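Local structure of 5-cytosine DNA methyltransferase (Entamoeba histolytica, 3QV2) at residues N63-I67 with K106-L111; Y112-P117 with E142-L147; F134-F140 with R172-M176. The protein binds S-adenosyl-L-homocysteine and probably transfers a methyl group from S-adenosyl-L-methionine to carbon 5 of cytosine in DNA or tRNA. The contacts are given in a common frame with arbitrary orientation. Numbering follows the deposited sequence.

Contact 1. Residues N63-I67 with K106-L111. With SAH (S-adenosyl-L-homocysteine), chain B.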
loop_
_atom_site.group_PDB
_atom_site.type_symbol
_atom_site.label_atom_id
_atom_site.label_comp_id
_atom_site.label_asym_id
_atom_site.label_seq_id
_atom_site.Cartn_x
_atom_site.Cartn_y
_atom_site.Cartn_z
ATOM N N ASN A 63 1.123 -13.816 15.959
ATOM C CA ASN A 63 0.179 -12.706 16.062
ATOM C C ASN A 63 0.806 -11.476 16.713
ATOM O O ASN A 63 1.379 -11.562 17.798
ATOM C CB ASN A 63 -1.074 -13.129 16.831
ATOM C CG ASN A 63 -2.268 -12.244 16.530
ATOM O OD1 ASN A 63 -2.322 -11.089 16.951
ATOM N ND2 ASN A 63 -3.237 -12.787 15.802
ATOM N N LEU A 64 0.689 -10.335 16.042
ATOM C CA LEU A 64 1.324 -9.102 16.493
ATOM C C LEU A 64 0.622 -8.478 17.695
ATOM O O LEU A 64 1.103 -7.495 18.262
ATOM C CB LEU A 64 1.414 -8.091 15.347
ATOM C CG LEU A 64 2.622 -8.207 14.413
ATOM C CD1 LEU A 64 2.962 -9.657 14.130
ATOM C CD2 LEU A 64 2.386 -7.449 13.115
ATOM N N ASP A 65 -0.512 -9.050 18.084
ATOM C CA ASP A 65 -1.239 -8.570 19.255
ATOM C C ASP A 65 -0.490 -8.878 20.545
ATOM O O ASP A 65 -0.593 -8.138 21.523
ATOM C CB ASP A 65 -2.637 -9.191 19.324
ATOM C CG ASP A 65 -3.557 -8.687 18.231
ATOM O OD1 ASP A 65 -3.237 -7.654 17.608
ATOM O OD2 ASP A 65 -4.609 -9.322 18.005
ATOM N N SER A 66 0.268 -9.972 20.544
ATOM C CA SER A 66 0.872 -10.470 21.776
ATOM C C SER A 66 2.339 -10.870 21.638
ATOM O O SER A 66 2.923 -11.404 22.581
ATOM C CB SER A 66 0.072 -11.665 22.300
ATOM O OG SER A 66 0.110 -12.743 21.377
ATOM N N ILE A 67 2.934 -10.621 20.476
ATOM C CA ILE A 67 4.328 -11.004 20.255
ATOM C C ILE A 67 5.245 -10.397 21.320
ATOM O O ILE A 67 5.134 -9.217 21.655
ATOM C CB ILE A 67 4.821 -10.625 18.843
ATOM C CG1 ILE A 67 6.212 -11.215 18.590
ATOM C CG2 ILE A 67 4.827 -9.116 18.665
ATOM C CD1 ILE A 67 6.702 -11.057 17.166
ATOM N N LYS A 106 -5.132 -3.257 17.968
ATOM C CA LYS A 106 -4.434 -3.836 19.111
ATOM C C LYS A 106 -2.977 -4.170 18.800
ATOM O O LYS A 106 -2.098 -4.001 19.648
ATOM C CB LYS A 106 -5.171 -5.085 19.601
ATOM C CG LYS A 106 -4.672 -5.631 20.927
ATOM C CD LYS A 106 -5.586 -6.727 21.451
ATOM C CE LYS A 106 -5.141 -7.217 22.819
ATOM N NZ LYS A 106 -3.788 -7.834 22.777
ATOM N N SER A 107 -2.721 -4.640 17.584
ATOM C CA SER A 107 -1.372 -5.037 17.191
ATOM C C SER A 107 -0.406 -3.856 17.095
ATOM O O SER A 107 0.727 -3.937 17.566
ATOM C CB SER A 107 -1.403 -5.815 15.872
ATOM O OG SER A 107 -2.147 -5.121 14.885
ATOM N N VAL A 108 -0.856 -2.760 16.491
ATOM C CA VAL A 108 0.007 -1.599 16.293
ATOM C C VAL A 108 0.239 -0.838 17.598
ATOM O O VAL A 108 1.303 -0.258 17.807
ATOM C CB VAL A 108 -0.545 -0.643 15.215
ATOM C CG1 VAL A 108 -1.792 0.067 15.718
ATOM C CG2 VAL A 108 0.520 0.364 14.804
ATOM N N LEU A 109 -0.758 -0.848 18.476
ATOM C CA LEU A 109 -0.607 -0.243 19.795
ATOM C C LEU A 109 0.370 -1.062 20.631
ATOM O O LEU A 109 1.177 -0.512 21.378
ATOM C CB LEU A 109 -1.957 -0.149 20.509
ATOM C CG LEU A 109 -2.939 0.899 19.985
ATOM C CD1 LEU A 109 -4.302 0.746 20.649
ATOM C CD2 LEU A 109 -2.386 2.300 20.195
ATOM N N HIS A 110 0.285 -2.381 20.492
ATOM C CA HIS A 110 1.167 -3.294 21.204
ATOM C C HIS A 110 2.630 -3.013 20.878
ATOM O O HIS A 110 3.471 -2.929 21.773
ATOM C CB HIS A 110 0.822 -4.740 20.845
ATOM C CG HIS A 110 1.777 -5.746 21.411
ATOM N ND1 HIS A 110 2.024 -5.859 22.762
ATOM C CD2 HIS A 110 2.544 -6.684 20.808
ATOM C CE1 HIS A 110 2.902 -6.825 22.968
ATOM N NE2 HIS A 110 3.234 -7.341 21.798
ATOM N N LEU A 111 2.925 -2.867 19.591
ATOM C CA LEU A 111 4.295 -2.649 19.139
ATOM C C LEU A 111 4.926 -1.398 19.743
ATOM O O LEU A 111 6.100 -1.404 20.109
ATOM C CB LEU A 111 4.357 -2.577 17.611
ATOM C CG LEU A 111 3.951 -3.847 16.861
ATOM C CD1 LEU A 111 4.068 -3.648 15.355
ATOM C CD2 LEU A 111 4.795 -5.029 17.313
HETATM N N SAH B . 1.288 -3.202 3.008
HETATM C CA SAH B . 1.027 -4.601 2.729
HETATM C CB SAH B . -0.352 -5.008 3.232
HETATM C CG SAH B . -0.945 -4.274 4.409
HETATM S SD SAH B . -2.616 -4.729 4.913
HETATM C C SAH B . 1.168 -4.848 1.249
HETATM O O SAH B . 0.520 -5.787 0.705
HETATM O OXT SAH B . 1.945 -4.113 0.549
HETATM C "C5'" SAH B . -2.608 -5.178 6.635
HETATM C "C4'" SAH B . -2.123 -6.532 7.006
HETATM O "O4'" SAH B . -1.954 -6.577 8.379
HETATM C "C3'" SAH B . -3.136 -7.530 6.658
HETATM O "O3'" SAH B . -2.667 -8.334 5.629
HETATM C "C2'" SAH B . -3.375 -8.324 7.836
HETATM O "O2'" SAH B . -3.286 -9.670 7.526
HETATM C "C1'" SAH B . -2.311 -7.940 8.769
HETATM N N9 SAH B . -2.724 -8.093 10.135
HETATM C C8 SAH B . -3.841 -7.688 10.755
HETATM N N7 SAH B . -3.747 -8.074 12.038
HETATM C C5 SAH B . -2.570 -8.723 12.210
HETATM C C6 SAH B . -1.960 -9.327 13.311
HETATM N N6 SAH B . -2.609 -9.339 14.600
HETATM N N1 SAH B . -0.755 -9.900 13.138
HETATM C C2 SAH B . -0.134 -9.902 11.951
HETATM N N3 SAH B . -0.700 -9.328 10.883
HETATM C C4 SAH B . -1.905 -8.739 10.985
HETATM O O HOH W 1 -4.653 -6.193 15.817
#
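The imidazole of H110 lies against the turn formed by N63-I67, with D65 O and S66 CA over one face and I67 O near the plane of the ring. From that edge H110 NE2 donates a nearly straight hydrogen bond to I67 O (2.7 Å), so a helix side chain satisfies a backbone carbonyl. H110 ND1 is hydrogen-bonded to D114 OD2, one turn further on. At the start of the helix the polar link runs through a water, which donates to D65 OD1 (2.7 Å) and accepts from S107 OG (2.9 Å), while D65 OD1 also lies 3.1 Å from S107 CB. L64 CB packs 3.7 Å from S107 CB, and the apolar pair I67 CG2 and L111 CD2 is looser, at 4.3 Å.

The turn also reads the adenine of S-adenosyl-L-homocysteine. N63 OD1 accepts from D65 N (3.0 Å), an Asx turn, and from SAH N6 (2.9 Å), while L64 N donates to SAH N1 (3.3 Å). These bonds recognise the Watson-Crick edge in the class I methyltransferase pocket. Beneath, L64 and I67 rest on F41 of strand 36-41, L111 reaches W80 and M82 of strand 79-82, and V108 and L109 meet helix 138-149.

Contact 2. Residues Y112-P117 with E142-L147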
loop_
_atom_site.group_PDB
_atom_site.type_symbol
_atom_site.label_atom_id
_atom_site.label_comp_id
_atom_site.label_asym_id
_atom_site.label_seq_id
_atom_site.Cartn_x
_atom_site.Cartn_y
_atom_site.Cartn_z
ATOM N N TYR A 112 4.147 -0.325 19.847
ATOM C CA TYR A 112 4.674 0.946 20.336
ATOM C C TYR A 112 4.564 1.107 21.852
ATOM O O TYR A 112 5.421 1.731 22.477
ATOM C CB TYR A 112 4.018 2.122 19.605
ATOM C CG TYR A 112 4.430 2.229 18.153
ATOM C CD1 TYR A 112 5.598 2.885 17.791
ATOM C CD2 TYR A 112 3.655 1.668 17.144
ATOM C CE1 TYR A 112 5.984 2.982 16.467
ATOM C CE2 TYR A 112 4.034 1.761 15.816
ATOM C CZ TYR A 112 5.201 2.420 15.485
ATOM O OH TYR A 112 5.589 2.519 14.166
ATOM N N ARG A 113 3.515 0.542 22.442
ATOM C CA ARG A 113 3.341 0.593 23.892
ATOM C C ARG A 113 4.278 -0.378 24.599
ATOM O O ARG A 113 4.975 -0.008 25.544
ATOM C CB ARG A 113 1.904 0.244 24.283
ATOM C CG ARG A 113 0.867 1.314 23.995
ATOM C CD ARG A 113 -0.518 0.790 24.341
ATOM N NE ARG A 113 -1.559 1.803 24.199
ATOM C CZ ARG A 113 -2.860 1.544 24.272
ATOM N NH1 ARG A 113 -3.278 0.302 24.477
ATOM N NH2 ARG A 113 -3.745 2.522 24.134
ATOM N N ASP A 114 4.286 -1.622 24.133
ATOM C CA ASP A 114 4.900 -2.711 24.880
ATOM C C ASP A 114 6.296 -3.114 24.403
ATOM O O ASP A 114 7.059 -3.714 25.157
ATOM C CB ASP A 114 3.974 -3.930 24.874
ATOM C CG ASP A 114 2.570 -3.595 25.339
ATOM O OD1 ASP A 114 2.425 -2.702 26.198
ATOM O OD2 ASP A 114 1.609 -4.219 24.842
ATOM N N ILE A 115 6.631 -2.787 23.160
ATOM C CA ILE A 115 7.904 -3.218 22.589
ATOM C C ILE A 115 8.943 -2.102 22.498
ATOM O O ILE A 115 9.973 -2.141 23.172
ATOM C CB ILE A 115 7.720 -3.831 21.187
ATOM C CG1 ILE A 115 6.653 -4.926 21.219
ATOM C CG2 ILE A 115 9.044 -4.371 20.665
ATOM C CD1 ILE A 115 6.988 -6.075 22.142
ATOM N N LEU A 116 8.661 -1.110 21.660
ATOM C CA LEU A 116 9.627 -0.058 21.339
ATOM C C LEU A 116 10.334 0.571 22.546
ATOM O O LEU A 116 11.557 0.696 22.546
ATOM C CB LEU A 116 8.968 1.025 20.474
ATOM C CG LEU A 116 9.872 2.115 19.892
ATOM C CD1 LEU A 116 9.362 2.569 18.535
ATOM C CD2 LEU A 116 9.991 3.295 20.845
ATOM N N PRO A 117 9.569 0.975 23.573
ATOM C CA PRO A 117 10.172 1.692 24.703
ATOM C C PRO A 117 11.118 0.837 25.542
ATOM O O PRO A 117 11.792 1.378 26.419
ATOM C CB PRO A 117 8.958 2.091 25.553
ATOM C CG PRO A 117 7.786 2.003 24.628
ATOM C CD PRO A 117 8.107 0.871 23.713
ATOM N N GLU A 142 -1.282 8.717 20.124
ATOM C CA GLU A 142 -0.525 8.044 21.171
ATOM C C GLU A 142 0.816 7.544 20.642
ATOM O O GLU A 142 1.844 7.688 21.305
ATOM C CB GLU A 142 -1.338 6.884 21.749
ATOM C CG GLU A 142 -0.695 6.196 22.942
ATOM C CD GLU A 142 -1.592 5.133 23.547
ATOM O OE1 GLU A 142 -2.772 5.050 23.145
ATOM O OE2 GLU A 142 -1.118 4.382 24.424
ATOM N N ILE A 143 0.802 6.959 19.449
ATOM C CA ILE A 143 2.030 6.491 18.815
ATOM C C ILE A 143 3.013 7.644 18.624
ATOM O O ILE A 143 4.216 7.490 18.839
ATOM C CB ILE A 143 1.747 5.815 17.457
ATOM C CG1 ILE A 143 1.040 4.473 17.666
ATOM C CG2 ILE A 143 3.038 5.618 16.680
ATOM C CD1 ILE A 143 0.659 3.776 16.377
ATOM N N TYR A 144 2.490 8.802 18.230
ATOM C CA TYR A 144 3.308 9.994 18.045
ATOM C C TYR A 144 3.981 10.388 19.355
ATOM O O TYR A 144 5.188 10.626 19.395
ATOM C CB TYR A 144 2.460 11.153 17.515
ATOM C CG TYR A 144 3.245 12.415 17.233
ATOM C CD1 TYR A 144 3.812 12.641 15.985
ATOM C CD2 TYR A 144 3.417 13.383 18.214
ATOM C CE1 TYR A 144 4.529 13.793 15.723
ATOM C CE2 TYR A 144 4.132 14.538 17.962
ATOM C CZ TYR A 144 4.687 14.738 16.714
ATOM O OH TYR A 144 5.402 15.885 16.454
ATOM N N ASN A 145 3.194 10.451 20.425
ATOM C CA ASN A 145 3.724 10.770 21.746
ATOM C C ASN A 145 4.807 9.788 22.181
ATOM O O ASN A 145 5.856 10.192 22.679
ATOM C CB ASN A 145 2.600 10.812 22.786
ATOM C CG ASN A 145 1.720 12.040 22.646
ATOM O OD1 ASN A 145 2.196 13.125 22.312
ATOM N ND2 ASN A 145 0.428 11.873 22.903
ATOM N N ILE A 146 4.546 8.497 21.993
ATOM C CA ILE A 146 5.513 7.467 22.348
ATOM C C ILE A 146 6.824 7.667 21.591
ATOM O O ILE A 146 7.902 7.664 22.186
ATOM C CB ILE A 146 4.972 6.055 22.064
ATOM C CG1 ILE A 146 3.802 5.730 22.995
ATOM C CG2 ILE A 146 6.074 5.021 22.223
ATOM C CD1 ILE A 146 3.196 4.365 22.760
ATOM N N LEU A 147 6.722 7.847 20.278
ATOM C CA LEU A 147 7.897 8.078 19.446
ATOM C C LEU A 147 8.678 9.300 19.917
ATOM O O LEU A 147 9.903 9.256 20.030
ATOM C CB LEU A 147 7.495 8.240 17.977
ATOM C CG LEU A 147 7.002 6.973 17.274
ATOM C CD1 LEU A 147 6.501 7.290 15.875
ATOM C CD2 LEU A 147 8.108 5.931 17.226
#
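A two-pronged salt bridge joins R113 to E142: NE of R113 donates to OE2 of E142 at 2.6 Å, and NH2 of R113 to OE1 of E142 at 2.9 Å. Both carboxylate oxygens thus meet the edge of the guanidinium, at the more open side of a helix-helix contact in the Rossmann-like methyltransferase fold. Helices 106-115 and 138-149 flank strand 125-130 in the chain, and their side chains pack together on the same sheet.

Inward from the charges, I146 fills the space between the backbones, its CG2 3.4 Å from Y112 O and its CD1 4.0 Å from R113 CG. L116 and P117 add apolar contacts to I146, and L116 CD1 also lies 3.8 Å from L147 CD2. The Y112 ring is buried against I126 and I128 of strand 125-130. L147 CD2 approaches its edge, 3.7 Å from Y112 CE1, while a CH-pi contact places I143 CG2 over its face, 3.8 Å from the centroid and only 4° off the ring normal.

Contact 3. Residues F134-F140 with R172-M176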
loop_
_atom_site.group_PDB
_atom_site.type_symbol
_atom_site.label_atom_id
_atom_site.label_comp_id
_atom_site.label_asym_id
_atom_site.label_seq_id
_atom_site.Cartn_x
_atom_site.Cartn_y
_atom_site.Cartn_z
ATOM N N PHE A 134 -5.936 8.248 9.594
ATOM C CA PHE A 134 -5.058 7.710 10.628
ATOM C C PHE A 134 -4.314 8.844 11.321
ATOM O O PHE A 134 -4.061 8.796 12.524
ATOM C CB PHE A 134 -4.063 6.721 10.018
ATOM C CG PHE A 134 -3.167 6.058 11.025
ATOM C CD1 PHE A 134 -3.687 5.183 11.964
ATOM C CD2 PHE A 134 -1.803 6.295 11.021
ATOM C CE1 PHE A 134 -2.865 4.566 12.888
ATOM C CE2 PHE A 134 -0.975 5.680 11.941
ATOM C CZ PHE A 134 -1.507 4.814 12.875
ATOM N N LYS A 135 -3.976 9.870 10.546
ATOM C CA LYS A 135 -3.271 11.038 11.061
ATOM C C LYS A 135 -4.022 11.700 12.215
ATOM O O LYS A 135 -3.410 12.289 13.107
ATOM C CB LYS A 135 -3.038 12.049 9.937
ATOM C CG LYS A 135 -2.439 13.372 10.389
ATOM C CD LYS A 135 -2.275 14.327 9.218
ATOM C CE LYS A 135 -1.763 15.681 9.680
ATOM N NZ LYS A 135 -0.458 15.563 10.386
ATOM N N GLU A 136 -5.347 11.598 12.198
ATOM C CA GLU A 136 -6.176 12.238 13.217
ATOM C C GLU A 136 -6.675 11.265 14.284
ATOM O O GLU A 136 -7.409 11.657 15.191
ATOM C CB GLU A 136 -7.372 12.944 12.569
ATOM C CG GLU A 136 -7.326 14.461 12.660
ATOM C CD GLU A 136 -6.277 15.069 11.753
ATOM O OE1 GLU A 136 -6.244 14.713 10.555
ATOM O OE2 GLU A 136 -5.481 15.902 12.236
ATOM N N SER A 137 -6.278 10.000 14.176
ATOM C CA SER A 137 -6.751 8.973 15.100
ATOM C C SER A 137 -6.139 9.117 16.487
ATOM O O SER A 137 -5.039 9.650 16.641
ATOM C CB SER A 137 -6.459 7.574 14.551
ATOM O OG SER A 137 -5.065 7.326 14.496
ATOM N N LEU A 138 -6.860 8.640 17.496
ATOM C CA LEU A 138 -6.336 8.598 18.853
ATOM C C LEU A 138 -5.194 7.593 18.919
ATOM O O LEU A 138 -4.290 7.718 19.743
ATOM C CB LEU A 138 -7.433 8.212 19.846
ATOM C CG LEU A 138 -8.539 9.244 20.070
ATOM C CD1 LEU A 138 -9.660 8.661 20.923
ATOM C CD2 LEU A 138 -7.968 10.506 20.703
ATOM N N VAL A 139 -5.245 6.596 18.042
ATOM C CA VAL A 139 -4.199 5.585 17.972
ATOM C C VAL A 139 -2.855 6.205 17.612
ATOM O O VAL A 139 -1.860 5.991 18.302
ATOM C CB VAL A 139 -4.536 4.488 16.946
ATOM C CG1 VAL A 139 -3.324 3.593 16.706
ATOM C CG2 VAL A 139 -5.736 3.675 17.410
ATOM N N PHE A 140 -2.825 6.975 16.530
ATOM C CA PHE A 140 -1.582 7.606 16.102
ATOM C C PHE A 140 -1.155 8.730 17.038
ATOM O O PHE A 140 0.038 8.955 17.238
ATOM C CB PHE A 140 -1.679 8.131 14.668
ATOM C CG PHE A 140 -0.432 8.824 14.201
ATOM C CD1 PHE A 140 -0.421 10.191 13.980
ATOM C CD2 PHE A 140 0.736 8.107 14.007
ATOM C CE1 PHE A 140 0.729 10.827 13.557
ATOM C CE2 PHE A 140 1.890 8.737 13.587
ATOM C CZ PHE A 140 1.887 10.098 13.360
ATOM N N ARG A 172 -2.742 8.601 0.489
ATOM C CA ARG A 172 -2.397 7.887 1.713
ATOM C C ARG A 172 -1.562 8.740 2.664
ATOM O O ARG A 172 -0.995 9.761 2.274
ATOM C CB ARG A 172 -1.656 6.588 1.389
ATOM C CG ARG A 172 -2.522 5.516 0.743
ATOM C CD ARG A 172 -3.631 5.062 1.679
ATOM N NE ARG A 172 -4.318 3.874 1.178
ATOM C CZ ARG A 172 -5.419 3.905 0.435
ATOM N NH1 ARG A 172 -5.974 2.773 0.024
ATOM N NH2 ARG A 172 -5.968 5.066 0.106
ATOM N N TYR A 173 -1.499 8.307 3.917
ATOM C CA TYR A 173 -0.742 9.005 4.944
ATOM C C TYR A 173 0.552 8.253 5.223
ATOM O O TYR A 173 0.551 7.027 5.350
ATOM C CB TYR A 173 -1.582 9.129 6.214
ATOM C CG TYR A 173 -0.900 9.837 7.363
ATOM C CD1 TYR A 173 -0.362 11.107 7.203
ATOM C CD2 TYR A 173 -0.816 9.243 8.614
ATOM C CE1 TYR A 173 0.255 11.759 8.255
ATOM C CE2 TYR A 173 -0.204 9.887 9.672
ATOM C CZ TYR A 173 0.329 11.143 9.487
ATOM O OH TYR A 173 0.938 11.788 10.538
ATOM N N TYR A 174 1.656 8.990 5.308
ATOM C CA TYR A 174 2.968 8.383 5.502
ATOM C C TYR A 174 3.725 8.999 6.673
ATOM O O TYR A 174 3.857 10.219 6.766
ATOM C CB TYR A 174 3.807 8.513 4.231
ATOM C CG TYR A 174 3.163 7.912 3.003
ATOM C CD1 TYR A 174 3.295 6.561 2.717
ATOM C CD2 TYR A 174 2.425 8.697 2.126
ATOM C CE1 TYR A 174 2.712 6.006 1.596
ATOM C CE2 TYR A 174 1.836 8.152 1.000
ATOM C CZ TYR A 174 1.984 6.804 0.741
ATOM O OH TYR A 174 1.404 6.251 -0.374
ATOM N N VAL A 175 4.231 8.149 7.561
ATOM C CA VAL A 175 5.008 8.612 8.703
ATOM C C VAL A 175 6.459 8.158 8.586
ATOM O O VAL A 175 6.736 6.977 8.389
ATOM C CB VAL A 175 4.428 8.098 10.033
ATOM C CG1 VAL A 175 5.274 8.583 11.197
ATOM C CG2 VAL A 175 2.987 8.553 10.193
ATOM N N MET A 176 7.378 9.109 8.704
ATOM C CA MET A 176 8.804 8.818 8.637
ATOM C C MET A 176 9.491 9.220 9.934
ATOM O O MET A 176 9.646 10.406 10.225
ATOM C CB MET A 176 9.439 9.545 7.451
ATOM C CG MET A 176 8.977 9.032 6.099
ATOM S SD MET A 176 9.022 10.311 4.829
ATOM C CE MET A 176 7.693 11.373 5.390
#
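Aromatic contacts dominate, and Y173 is their centre. Its edge points at the face of F140 in a T-shaped pair, with centroids 5.5 Å apart and planes at 85°; the nearest atoms are F140 CE1 and Y173 OH, at 3.2 Å. On the face of Y173 itself, K135 CB makes a CH-pi contact 3.5 Å from the centroid. F134 adds an edge contact, CD2 to Y173 CD2 at 3.9 Å.

An aliphatic side chain also packs against a ring: V175 CG2 lies 3.6 Å from F140 CE2.

No hydrogen bond crosses between the segments. Y173 OH and K135 NZ both turn to D156 of strand 153-159, the first by a hydrogen bond and the second by a salt bridge. Within 134-140, S137 is the N-cap of the helix: its OG accepts from F140 N (3.0 Å) and donates to F134 O (2.7 Å), linking F134 O to the first helical turn.

Strand 172-178 runs antiparallel between 125-130 and 153-159, and helix 138-149 covers the face from which Y173 and V175 project. A reversed strand inserted between the last two parallel strands is the hallmark of the class I methyltransferase fold.

In the fold
The three contacts follow one side of the methyltransferase sheet from the bound S-adenosyl-L-homocysteine to the reversed strand. Contact 3 is buried, whereas contacts 1 and 2 are partly buried and place polar or charged groups nearer the surface. Helix 106-115 serves contacts 1 and 2, joined where L111 O and L116 N lie 3.0 Å apart, a probable hydrogen bond. Helix 138-149 serves contacts 2 and 3, and I143 CD1 touches F134 CZ between them at 4.2 Å. The chemistry changes accordingly: carbonyl, water and ligand bonds at contact 1, an ion pair above an apolar layer at contact 2, and ring packing without crossing hydrogen bonds at contact 3.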